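L-talarate/Galactarate Dehydratase (Salmonella typhimurium, PDB 2PP0) catalyses the magnesium-dependent dehydration of L-talarate and galactarate to 5-keto-4-deoxy-D-glucarate and also epimerises L-talarate to galactarate. Local coordinates at residues 379-382 with 383-386. Numbering follows the deposited sequence.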
loop_
_atom_site.group_PDB
_atom_site.type_symbol
_atom_site.label_atom_id
_atom_site.label_comp_id
_atom_site.label_asym_id
_atom_site.label_seq_id
_atom_site.Cartn_x
_atom_site.Cartn_y
_atom_site.Cartn_z
ATOM N N THR B 379 9.109 19.965 -13.136
ATOM C CA THR B 379 9.857 19.688 -14.359
ATOM C C THR B 379 11.269 20.221 -14.126
ATOM O O THR B 379 11.449 21.241 -13.464
ATOM C CB THR B 379 9.251 20.384 -15.600
ATOM O OG1 THR B 379 9.267 21.803 -15.412
ATOM C CG2 THR B 379 7.821 19.911 -15.829
ATOM N N LEU B 380 12.265 19.520 -14.648
ATOM C CA LEU B 380 13.657 19.928 -14.480
ATOM C C LEU B 380 13.955 21.251 -15.175
ATOM O O LEU B 380 13.651 21.428 -16.356
ATOM C CB LEU B 380 14.587 18.843 -15.019
ATOM C CG LEU B 380 14.554 17.515 -14.257
ATOM C CD1 LEU B 380 15.386 16.475 -14.994
ATOM C CD2 LEU B 380 15.076 17.725 -12.838
ATOM N N SER B 381 14.551 22.173 -14.429
ATOM C CA SER B 381 14.898 23.495 -14.937
ATOM C C SER B 381 16.193 23.455 -15.733
ATOM O O SER B 381 16.898 22.444 -15.742
ATOM C CB SER B 381 15.099 24.453 -13.777
ATOM O OG SER B 381 16.311 24.133 -13.115
ATOM N N GLU B 382 16.511 24.571 -16.384
ATOM C CA GLU B 382 17.734 24.671 -17.167
ATOM C C GLU B 382 18.918 24.659 -16.208
ATOM O O GLU B 382 19.972 24.111 -16.522
ATOM C CB GLU B 382 17.731 25.963 -17.997
ATOM C CG GLU B 382 19.010 26.228 -18.784
ATOM C CD GLU B 382 19.436 25.049 -19.642
ATOM O OE1 GLU B 382 18.560 24.395 -20.246
ATOM O OE2 GLU B 382 20.657 24.785 -19.724
ATOM N N GLN B 383 18.728 25.252 -15.033
ATOM C CA GLN B 383 19.772 25.308 -14.017
ATOM C C GLN B 383 20.206 23.910 -13.559
ATOM O O GLN B 383 21.376 23.694 -13.231
ATOM C CB GLN B 383 19.293 26.109 -12.807
ATOM C CG GLN B 383 20.381 26.348 -11.775
ATOM C CD GLN B 383 21.549 27.128 -12.348
ATOM O OE1 GLN B 383 21.389 28.267 -12.780
ATOM N NE2 GLN B 383 22.730 26.515 -12.358
ATOM N N ALA B 384 19.261 22.969 -13.529
ATOM C CA ALA B 384 19.555 21.598 -13.127
ATOM C C ALA B 384 20.487 20.973 -14.159
ATOM O O ALA B 384 21.323 20.129 -13.829
ATOM C CB ALA B 384 18.265 20.784 -13.021
ATOM N N ARG B 385 20.338 21.389 -15.412
ATOM C CA ARG B 385 21.182 20.868 -16.479
ATOM C C ARG B 385 22.562 21.499 -16.345
ATOM O O ARG B 385 23.576 20.828 -16.516
ATOM C CB ARG B 385 20.585 21.202 -17.848
ATOM C CG ARG B 385 19.146 20.723 -18.035
ATOM C CD ARG B 385 19.015 19.217 -17.821
ATOM N NE ARG B 385 17.705 18.730 -18.243
ATOM C CZ ARG B 385 17.313 17.460 -18.179
ATOM N NH1 ARG B 385 18.126 16.523 -17.701
ATOM N NH2 ARG B 385 16.106 17.123 -18.611
ATOM N N ARG B 386 22.589 22.792 -16.036
ATOM C CA ARG B 386 23.844 23.513 -15.863
ATOM C C ARG B 386 24.658 22.884 -14.735
ATOM O O ARG B 386 25.883 22.839 -14.801
ATOM C CB ARG B 386 23.587 24.984 -15.516
ATOM C CG ARG B 386 23.547 25.955 -16.694
ATOM C CD ARG B 386 23.490 27.392 -16.165
ATOM N NE ARG B 386 24.516 27.626 -15.140
ATOM C CZ ARG B 386 24.571 28.702 -14.357
ATOM N NH1 ARG B 386 23.654 29.657 -14.474
ATOM N NH2 ARG B 386 25.532 28.821 -13.444
#
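Leu380 lays CD1 over one face of the Arg385 guanidinium, 3.5 Å above its plane and displaced from the centre toward the edge between NH1 and NH2; CD1 sits 3.7 Å from Arg385 NH2. In Arg385, chi1 (-55°) sends the chain back toward the N-terminal end of the helix, and a bend at chi2 swings CD across toward Leu380; the two side chains run roughly perpendicular. NH1 of the same guanidinium forms a salt bridge with Glu66 on strand 57-69, and Leu380 also packs on Glu66 and on Ile64 of that strand. One residue on, Ser381 is the N-cap of the short helix 382-386, which follows the loop after strand 367-369. The helix leads into strand 388-395, an outermost strand of the antiparallel sheet, beside strand 28-40; as in the enolase superfamily, the C-terminal segment thus returns to the N-terminal domain. A chi1 of 72° turns OG toward the first N-H groups of the helix: Ser381 OG accepts from Ala384 N at 3.2 Å, with an N-H...O angle of 146°, and Ser381 O receives a weaker bond from the same N-H. The buried hydroxyl is also hydrogen-bonded to Pro355 O, tying the cap to the neighbouring loop. Inside the first turn, Glu382 O accepts from Arg386 N at 3.0 Å and more weakly from Arg385 N. Farther round, Gln383 points NE2 at the Arg386 guanidinium, 3.4 Å above its plane and over the centre, with the amide plane turned steeply to it.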